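Local coordinates for protein amine Dehydrogenase (Pseudomonas putida, PDB 1JMX) that carries two heme c groups in its alpha subunit and probably passes on electrons from amine oxidation, at residues 78-83 / 90-95; 197-202 / 328-333. All blocks are in the same frame, centred on the assembly; numbering follows the deposited sequence.

Interaction 1: residues 78-83 / 90-95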
ATOM      1  N   VAL A  78     -19.475  -2.096  -3.992  1.00 13.30           N
ATOM      2  CA  VAL A  78     -18.163  -1.462  -3.879  1.00 12.55           C
ATOM      3  C   VAL A  78     -18.234  -0.058  -3.264  1.00 12.51           C
ATOM      4  O   VAL A  78     -17.273   0.711  -3.338  1.00 13.18           O
ATOM      5  CB  VAL A  78     -17.380  -1.450  -5.245  1.00 12.62           C
ATOM      6  CG1 VAL A  78     -16.848  -2.836  -5.560  1.00 10.92           C
ATOM      7  CG2 VAL A  78     -18.261  -0.977  -6.385  1.00 12.30           C
ATOM      8  N   ARG A  79     -19.347   0.243  -2.593  1.00 11.10           N
ATOM      9  CA  ARG A  79     -19.519   1.545  -1.969  1.00 11.14           C
ATOM     10  C   ARG A  79     -18.635   1.757  -0.735  1.00 10.46           C
ATOM     11  O   ARG A  79     -18.416   2.891  -0.319  1.00 10.65           O
ATOM     12  CB  ARG A  79     -20.996   1.797  -1.644  1.00 11.39           C
ATOM     13  CG  ARG A  79     -21.897   1.847  -2.881  1.00 10.06           C
ATOM     14  CD  ARG A  79     -23.277   2.419  -2.563  1.00  9.25           C
ATOM     15  NE  ARG A  79     -23.189   3.783  -2.048  1.00  9.33           N
ATOM     16  CZ  ARG A  79     -23.068   4.866  -2.810  1.00 11.89           C
ATOM     17  NH1 ARG A  79     -23.041   4.756  -4.129  1.00 12.41           N
ATOM     18  NH2 ARG A  79     -22.898   6.056  -2.254  1.00 11.67           N
ATOM     19  N   TYR A  80     -18.105   0.669  -0.179  1.00 11.08           N
ATOM     20  CA  TYR A  80     -17.231   0.738   0.991  1.00 10.63           C
ATOM     21  C   TYR A  80     -15.981   1.575   0.743  1.00 11.27           C
ATOM     22  O   TYR A  80     -15.399   2.117   1.681  1.00 12.03           O
ATOM     23  CB  TYR A  80     -16.816  -0.664   1.459  1.00 10.81           C
ATOM     24  CG  TYR A  80     -16.095  -1.505   0.421  1.00 10.74           C
ATOM     25  CD1 TYR A  80     -16.797  -2.410  -0.370  1.00 11.71           C
ATOM     26  CD2 TYR A  80     -14.715  -1.391   0.223  1.00 11.77           C
ATOM     27  CE1 TYR A  80     -16.156  -3.180  -1.336  1.00 12.24           C
ATOM     28  CE2 TYR A  80     -14.053  -2.162  -0.747  1.00 11.64           C
ATOM     29  CZ  TYR A  80     -14.787  -3.050  -1.522  1.00 13.08           C
ATOM     30  OH  TYR A  80     -14.176  -3.805  -2.492  1.00 13.70           O
ATOM     31  N   ALA A  81     -15.567   1.667  -0.521  1.00 12.17           N
ATOM     32  CA  ALA A  81     -14.382   2.445  -0.904  1.00 12.15           C
ATOM     33  C   ALA A  81     -14.618   3.943  -0.702  1.00 11.09           C
ATOM     34  O   ALA A  81     -13.769   4.638  -0.144  1.00 10.80           O
ATOM     35  CB  ALA A  81     -13.992   2.150  -2.357  1.00 10.54           C
ATOM     36  N   MET A  82     -15.777   4.426  -1.151  1.00 11.76           N
ATOM     37  CA  MET A  82     -16.137   5.839  -1.004  1.00 12.89           C
ATOM     38  C   MET A  82     -16.456   6.127   0.461  1.00 13.28           C
ATOM     39  O   MET A  82     -16.245   7.238   0.945  1.00 12.78           O
ATOM     40  CB  MET A  82     -17.356   6.189  -1.866  1.00 11.40           C
ATOM     41  CG  MET A  82     -17.133   6.074  -3.365  1.00 12.43           C
ATOM     42  SD  MET A  82     -18.633   6.388  -4.330  1.00 13.67           S
ATOM     43  CE  MET A  82     -19.418   4.801  -4.213  1.00  8.88           C
ATOM     44  N   GLU A  83     -16.955   5.107   1.156  1.00 13.12           N
ATOM     45  CA  GLU A  83     -17.313   5.214   2.561  1.00 11.90           C
ATOM     46  C   GLU A  83     -16.105   5.056   3.472  1.00 12.14           C
ATOM     47  O   GLU A  83     -16.232   5.062   4.692  1.00 12.18           O
ATOM     48  CB  GLU A  83     -18.407   4.199   2.897  1.00 12.97           C
ATOM     49  CG  GLU A  83     -19.724   4.489   2.167  1.00 14.23           C
ATOM     50  CD  GLU A  83     -20.750   3.375   2.297  1.00 15.67           C
ATOM     51  OE1 GLU A  83     -20.399   2.289   2.795  1.00 16.93           O
ATOM     52  OE2 GLU A  83     -21.904   3.573   1.877  1.00 13.94           O
ATOM     53  N   GLU A  90     -11.670  -7.385   0.610  1.00 16.10           N
ATOM     54  CA  GLU A  90     -12.222  -7.480  -0.736  1.00 17.40           C
ATOM     55  C   GLU A  90     -12.368  -8.890  -1.276  1.00 18.01           C
ATOM     56  O   GLU A  90     -11.541  -9.761  -1.010  1.00 18.45           O
ATOM     57  CB  GLU A  90     -11.402  -6.642  -1.711  1.00 15.45           C
ATOM     58  CG  GLU A  90     -11.361  -5.180  -1.364  1.00 14.86           C
ATOM     59  CD  GLU A  90     -10.796  -4.352  -2.480  1.00 13.87           C
ATOM     60  OE1 GLU A  90      -9.648  -4.612  -2.879  1.00 14.43           O
ATOM     61  OE2 GLU A  90     -11.504  -3.453  -2.963  1.00 13.47           O
ATOM     62  N   GLN A  91     -13.430  -9.091  -2.048  1.00 19.84           N
ATOM     63  CA  GLN A  91     -13.711 -10.380  -2.667  1.00 22.21           C
ATOM     64  C   GLN A  91     -13.931 -10.264  -4.178  1.00 20.38           C
ATOM     65  O   GLN A  91     -15.064 -10.176  -4.648  1.00 22.17           O
ATOM     66  CB  GLN A  91     -14.920 -11.066  -2.003  1.00 25.53           C
ATOM     67  CG  GLN A  91     -14.620 -11.752  -0.656  1.00 31.13           C
ATOM     68  CD  GLN A  91     -13.442 -12.752  -0.711  1.00 36.50           C
ATOM     69  OE1 GLN A  91     -13.375 -13.650  -1.576  1.00 39.25           O
ATOM     70  NE2 GLN A  91     -12.513 -12.603   0.235  1.00 38.61           N
ATOM     71  N   PHE A  92     -12.829 -10.209  -4.920  1.00 19.11           N
ATOM     72  CA  PHE A  92     -12.853 -10.140  -6.381  1.00 18.74           C
ATOM     73  C   PHE A  92     -12.173 -11.414  -6.866  1.00 18.67           C
ATOM     74  O   PHE A  92     -11.550 -12.124  -6.073  1.00 20.00           O
ATOM     75  CB  PHE A  92     -12.043  -8.939  -6.897  1.00 16.48           C
ATOM     76  CG  PHE A  92     -12.686  -7.608  -6.653  1.00 15.21           C
ATOM     77  CD1 PHE A  92     -13.665  -7.130  -7.510  1.00 15.71           C
ATOM     78  CD2 PHE A  92     -12.291  -6.819  -5.583  1.00 15.12           C
ATOM     79  CE1 PHE A  92     -14.245  -5.876  -7.308  1.00 17.71           C
ATOM     80  CE2 PHE A  92     -12.858  -5.565  -5.368  1.00 15.93           C
ATOM     81  CZ  PHE A  92     -13.840  -5.091  -6.234  1.00 17.38           C
ATOM     82  N   ASP A  93     -12.279 -11.699  -8.161  1.00 19.61           N
ATOM     83  CA  ASP A  93     -11.638 -12.880  -8.735  1.00 18.73           C
ATOM     84  C   ASP A  93     -10.113 -12.720  -8.649  1.00 17.81           C
ATOM     85  O   ASP A  93      -9.615 -11.601  -8.564  1.00 17.35           O
ATOM     86  CB  ASP A  93     -12.103 -13.091 -10.183  1.00 21.48           C
ATOM     87  CG  ASP A  93     -11.884 -11.871 -11.059  1.00 23.36           C
ATOM     88  OD1 ASP A  93     -12.476 -10.809 -10.762  1.00 25.20           O
ATOM     89  OD2 ASP A  93     -11.129 -11.981 -12.048  1.00 26.66           O
ATOM     90  N   THR A  94      -9.376 -13.829  -8.685  1.00 17.04           N
ATOM     91  CA  THR A  94      -7.917 -13.783  -8.558  1.00 18.62           C
ATOM     92  C   THR A  94      -7.206 -12.967  -9.628  1.00 16.36           C
ATOM     93  O   THR A  94      -6.262 -12.246  -9.326  1.00 16.18           O
ATOM     94  CB  THR A  94      -7.269 -15.195  -8.493  1.00 20.28           C
ATOM     95  OG1 THR A  94      -7.552 -15.918  -9.696  1.00 26.56           O
ATOM     96  CG2 THR A  94      -7.797 -15.976  -7.305  1.00 21.65           C
ATOM     97  N   GLN A  95      -7.672 -13.054 -10.868  1.00 17.34           N
ATOM     98  CA  GLN A  95      -7.039 -12.314 -11.950  1.00 18.44           C
ATOM     99  C   GLN A  95      -7.051 -10.810 -11.690  1.00 17.26           C
ATOM    100  O   GLN A  95      -6.031 -10.147 -11.829  1.00 17.66           O
ATOM    101  CB  GLN A  95      -7.710 -12.625 -13.277  1.00 19.87           C
ATOM    102  CG  GLN A  95      -7.036 -11.979 -14.445  1.00 22.60           C
ATOM    103  CD  GLN A  95      -7.865 -12.081 -15.689  1.00 25.40           C
ATOM    104  OE1 GLN A  95      -7.456 -12.708 -16.660  1.00 27.97           O
ATOM    105  NE2 GLN A  95      -9.053 -11.477 -15.669  1.00 27.38           N
TER
HETATM  106  O   HOH W   1     -15.279  -6.677  -2.967  1.00 25.86           O
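Y80 reaches E90 and F92 because its CG sits between the backbone N and the carbonyl carbon (chi1 58°), while the E90 side chain runs out extended beyond CG to meet it. The phenol hydroxyl donates to the carboxylate, Y80 OH to E90 OE2 at 2.7 Å. The acceptor lies at the edge of the tyrosine ring, near its plane, yet ring and carboxylate stand 87° apart; the hydroxyl uses the anti side of OE2, 20° out of the carboxylate plane. The same hydroxyl accepts a hydrogen bond from a water 3.1 Å from Y80 OH, and this water in turn accepts from the backbone, 3.2 Å from Q91 N. One phenol oxygen thus ties both the side chain of E90 and the main chain beyond it to the turn at 78-81. F92 adds apolar packing: its CZ lies 3.8 Å from V78 CG1, and its CE2 3.6 Å from Y80 OH, both approaches oblique to the ring. A phenylalanine in place of Y80 would probably leave E90 OE2 without its phenol donor and the water bridge to Q91 without its anchor.

E90 is also held by the backbone: OE1 accepts from G106 N and OE2 from A107 N, at the start of helix 107-110. Its side chain lies about 7 Å from that of H104, an axial ligand of one heme iron. V78 and Y80 pack on that helix, R79 forms a salt bridge with E237, and M82 touches strand 247-256. Residues 78-83 thus lie between helix 107-110 and the neighbouring beta-barrel, and 90-95 leads on into helix 94-100.

Interaction 2: residues 197-202 / 328-333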
ATOM      1  N   ARG A 197     -29.274   8.408  17.122  1.00 19.00           N
ATOM      2  CA  ARG A 197     -30.556   8.657  16.474  1.00 19.87           C
ATOM      3  C   ARG A 197     -30.875  10.133  16.557  1.00 19.18           C
ATOM      4  O   ARG A 197     -30.409  10.827  17.459  1.00 18.84           O
ATOM      5  CB  ARG A 197     -31.680   7.841  17.126  1.00 20.60           C
ATOM      6  CG  ARG A 197     -32.338   8.480  18.358  1.00 24.05           C
ATOM      7  CD  ARG A 197     -31.488   8.388  19.607  1.00 25.63           C
ATOM      8  NE  ARG A 197     -31.416   7.022  20.115  1.00 28.23           N
ATOM      9  CZ  ARG A 197     -31.372   6.702  21.407  1.00 30.22           C
ATOM     10  NH1 ARG A 197     -31.400   7.654  22.337  1.00 30.61           N
ATOM     11  NH2 ARG A 197     -31.271   5.431  21.774  1.00 30.78           N
ATOM     12  N   GLY A 198     -31.668  10.612  15.608  1.00 19.00           N
ATOM     13  CA  GLY A 198     -32.035  12.013  15.604  1.00 18.65           C
ATOM     14  C   GLY A 198     -32.736  12.437  14.332  1.00 19.21           C
ATOM     15  O   GLY A 198     -33.283  11.615  13.596  1.00 18.50           O
ATOM     16  N   VAL A 199     -32.713  13.739  14.075  1.00 20.76           N
ATOM     17  CA  VAL A 199     -33.342  14.307  12.893  1.00 21.19           C
ATOM     18  C   VAL A 199     -32.378  15.234  12.172  1.00 19.83           C
ATOM     19  O   VAL A 199     -31.716  16.072  12.775  1.00 19.50           O
ATOM     20  CB  VAL A 199     -34.656  15.071  13.250  1.00 22.47           C
ATOM     21  CG1 VAL A 199     -35.238  15.745  12.007  1.00 23.77           C
ATOM     22  CG2 VAL A 199     -35.681  14.103  13.819  1.00 22.69           C
ATOM     23  N   MET A 200     -32.284  15.034  10.869  1.00 19.28           N
ATOM     24  CA  MET A 200     -31.429  15.838  10.037  1.00 19.69           C
ATOM     25  C   MET A 200     -32.320  16.694   9.160  1.00 18.95           C
ATOM     26  O   MET A 200     -33.172  16.196   8.428  1.00 18.77           O
ATOM     27  CB  MET A 200     -30.527  14.954   9.182  1.00 19.32           C
ATOM     28  CG  MET A 200     -29.481  15.735   8.408  1.00 21.34           C
ATOM     29  SD  MET A 200     -28.336  14.665   7.515  1.00 22.10           S
ATOM     30  CE  MET A 200     -29.352  14.086   6.163  1.00 18.65           C
ATOM     31  N   SER A 201     -32.170  17.997   9.323  1.00 19.43           N
ATOM     32  CA  SER A 201     -32.930  18.962   8.565  1.00 21.05           C
ATOM     33  C   SER A 201     -32.095  19.406   7.364  1.00 20.33           C
ATOM     34  O   SER A 201     -30.979  19.906   7.510  1.00 20.70           O
ATOM     35  CB  SER A 201     -33.266  20.154   9.463  1.00 23.53           C
ATOM     36  OG  SER A 201     -34.091  21.101   8.797  1.00 30.06           O
ATOM     37  N   VAL A 202     -32.630  19.170   6.175  1.00 20.40           N
ATOM     38  CA  VAL A 202     -31.966  19.542   4.934  1.00 19.98           C
ATOM     39  C   VAL A 202     -32.758  20.684   4.324  1.00 20.62           C
ATOM     40  O   VAL A 202     -33.964  20.571   4.139  1.00 21.18           O
ATOM     41  CB  VAL A 202     -31.946  18.364   3.931  1.00 18.35           C
ATOM     42  CG1 VAL A 202     -31.185  18.752   2.679  1.00 18.55           C
ATOM     43  CG2 VAL A 202     -31.329  17.134   4.567  1.00 17.09           C
ATOM     44  N   THR A 328     -43.039  10.732  20.020  1.00 37.33           N
ATOM     45  CA  THR A 328     -43.138  11.704  18.939  1.00 35.66           C
ATOM     46  C   THR A 328     -43.147  10.875  17.659  1.00 34.37           C
ATOM     47  O   THR A 328     -42.923   9.655  17.695  1.00 34.21           O
ATOM     48  CB  THR A 328     -41.967  12.734  18.936  1.00 36.20           C
ATOM     49  OG1 THR A 328     -40.699  12.060  18.871  1.00 37.80           O
ATOM     50  CG2 THR A 328     -42.018  13.594  20.181  1.00 37.19           C
ATOM     51  N   PRO A 329     -43.467  11.503  16.520  1.00 33.82           N
ATOM     52  CA  PRO A 329     -43.502  10.786  15.239  1.00 32.77           C
ATOM     53  C   PRO A 329     -42.190  10.148  14.777  1.00 31.00           C
ATOM     54  O   PRO A 329     -42.203   9.213  13.975  1.00 30.39           O
ATOM     55  CB  PRO A 329     -43.985  11.862  14.260  1.00 33.43           C
ATOM     56  CG  PRO A 329     -43.577  13.167  14.931  1.00 35.04           C
ATOM     57  CD  PRO A 329     -43.929  12.892  16.360  1.00 34.35           C
ATOM     58  N   THR A 330     -41.062  10.632  15.282  1.00 29.58           N
ATOM     59  CA  THR A 330     -39.772  10.088  14.870  1.00 28.93           C
ATOM     60  C   THR A 330     -39.010   9.354  15.967  1.00 28.82           C
ATOM     61  O   THR A 330     -37.960   8.765  15.706  1.00 28.99           O
ATOM     62  CB  THR A 330     -38.854  11.196  14.311  1.00 28.12           C
ATOM     63  OG1 THR A 330     -38.592  12.165  15.334  1.00 27.26           O
ATOM     64  CG2 THR A 330     -39.505  11.880  13.118  1.00 26.24           C
ATOM     65  N   LEU A 331     -39.533   9.388  17.186  1.00 28.70           N
ATOM     66  CA  LEU A 331     -38.865   8.745  18.306  1.00 29.21           C
ATOM     67  C   LEU A 331     -39.856   8.350  19.398  1.00 29.94           C
ATOM     68  O   LEU A 331     -40.597   9.188  19.919  1.00 28.95           O
ATOM     69  CB  LEU A 331     -37.803   9.693  18.880  1.00 30.05           C
ATOM     70  CG  LEU A 331     -36.532   9.108  19.512  1.00 31.70           C
ATOM     71  CD1 LEU A 331     -35.618  10.234  19.975  1.00 32.07           C
ATOM     72  CD2 LEU A 331     -36.885   8.215  20.681  1.00 32.88           C
ATOM     73  N   VAL A 332     -39.865   7.067  19.740  1.00 29.69           N
ATOM     74  CA  VAL A 332     -40.741   6.558  20.786  1.00 29.42           C
ATOM     75  C   VAL A 332     -39.887   5.899  21.866  1.00 29.28           C
ATOM     76  O   VAL A 332     -39.224   4.905  21.609  1.00 29.29           O
ATOM     77  CB  VAL A 332     -41.766   5.535  20.220  1.00 29.55           C
ATOM     78  CG1 VAL A 332     -42.662   4.996  21.334  1.00 28.86           C
ATOM     79  CG2 VAL A 332     -42.621   6.195  19.133  1.00 29.20           C
ATOM     80  N   ARG A 333     -39.832   6.513  23.045  1.00 29.80           N
ATOM     81  CA  ARG A 333     -39.064   5.967  24.167  1.00 30.85           C
ATOM     82  C   ARG A 333     -39.979   5.238  25.140  1.00 31.45           C
ATOM     83  O   ARG A 333     -41.034   5.755  25.524  1.00 32.13           O
ATOM     84  CB  ARG A 333     -38.323   7.069  24.906  1.00 31.92           C
ATOM     85  CG  ARG A 333     -37.158   7.631  24.145  1.00 34.70           C
ATOM     86  CD  ARG A 333     -36.577   8.794  24.893  1.00 38.12           C
ATOM     87  NE  ARG A 333     -36.422   8.462  26.308  1.00 43.02           N
ATOM     88  CZ  ARG A 333     -36.791   9.260  27.311  1.00 45.67           C
ATOM     89  NH1 ARG A 333     -37.345  10.450  27.061  1.00 46.28           N
ATOM     90  NH2 ARG A 333     -36.597   8.870  28.572  1.00 46.87           N
TER
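V199 and T330 mark the closest passage of the two backbones, with 7.9 Å between V199 CA and T330 CA. Residues 197-202 are an extended strand, whereas 328-331 make the tight turn that joins strands 319-327 and 331-338 into a beta hairpin, closed by a bond of 2.9 Å from T328 N to L331 O. The strand and the hairpin meet through side chains. V199 CG2 comes within 3.8 Å of T330 OG1, the two side chains crossing at about a right angle. Beside this pair, R197 offers only its aliphatic part: R197 CG lies 4.1 Å from L331 CD1. Bends at chi2 and chi3 (-76° and -71°) turn the arginine chain after that point, and its NE donates to the side chain of Q290, so the polar end is engaged with the next domain as well. Both R197 and L331 also rest on T303 of strand 299-307, and T330 touches A185 of the adjoining barrel strand.

R197 and V199 share one side of their strand, while M200 and V202 take the other and pack against neighbouring barrel strands. Such alternation suits an antiparallel beta-barrel whose outer wall meets another domain: here the closed eight-stranded barrel of domain II receives a hairpin from domain III, a beta domain of the E-set clan, in a small contact at the surface.

The two contacts follow one another along the chain, interaction 1 closing within the heme-binding region before interaction 2 opens. Their centres lie 33 Å apart and their nearest atoms about 13 Å, so they do not touch. What they share is the eight-stranded antiparallel barrel. Residues 78-83 lean on its strands 237-244 and 247-256, whereas interaction 2 involves strand 194-204 and carries the barrel's packing on to the mixed sheet of the following domain. Together they illustrate how a multidomain chain is assembled: the barrel is flanked by the heme region on one hand and domain III on the other, with interaction 2 remote from the annotated heme sites.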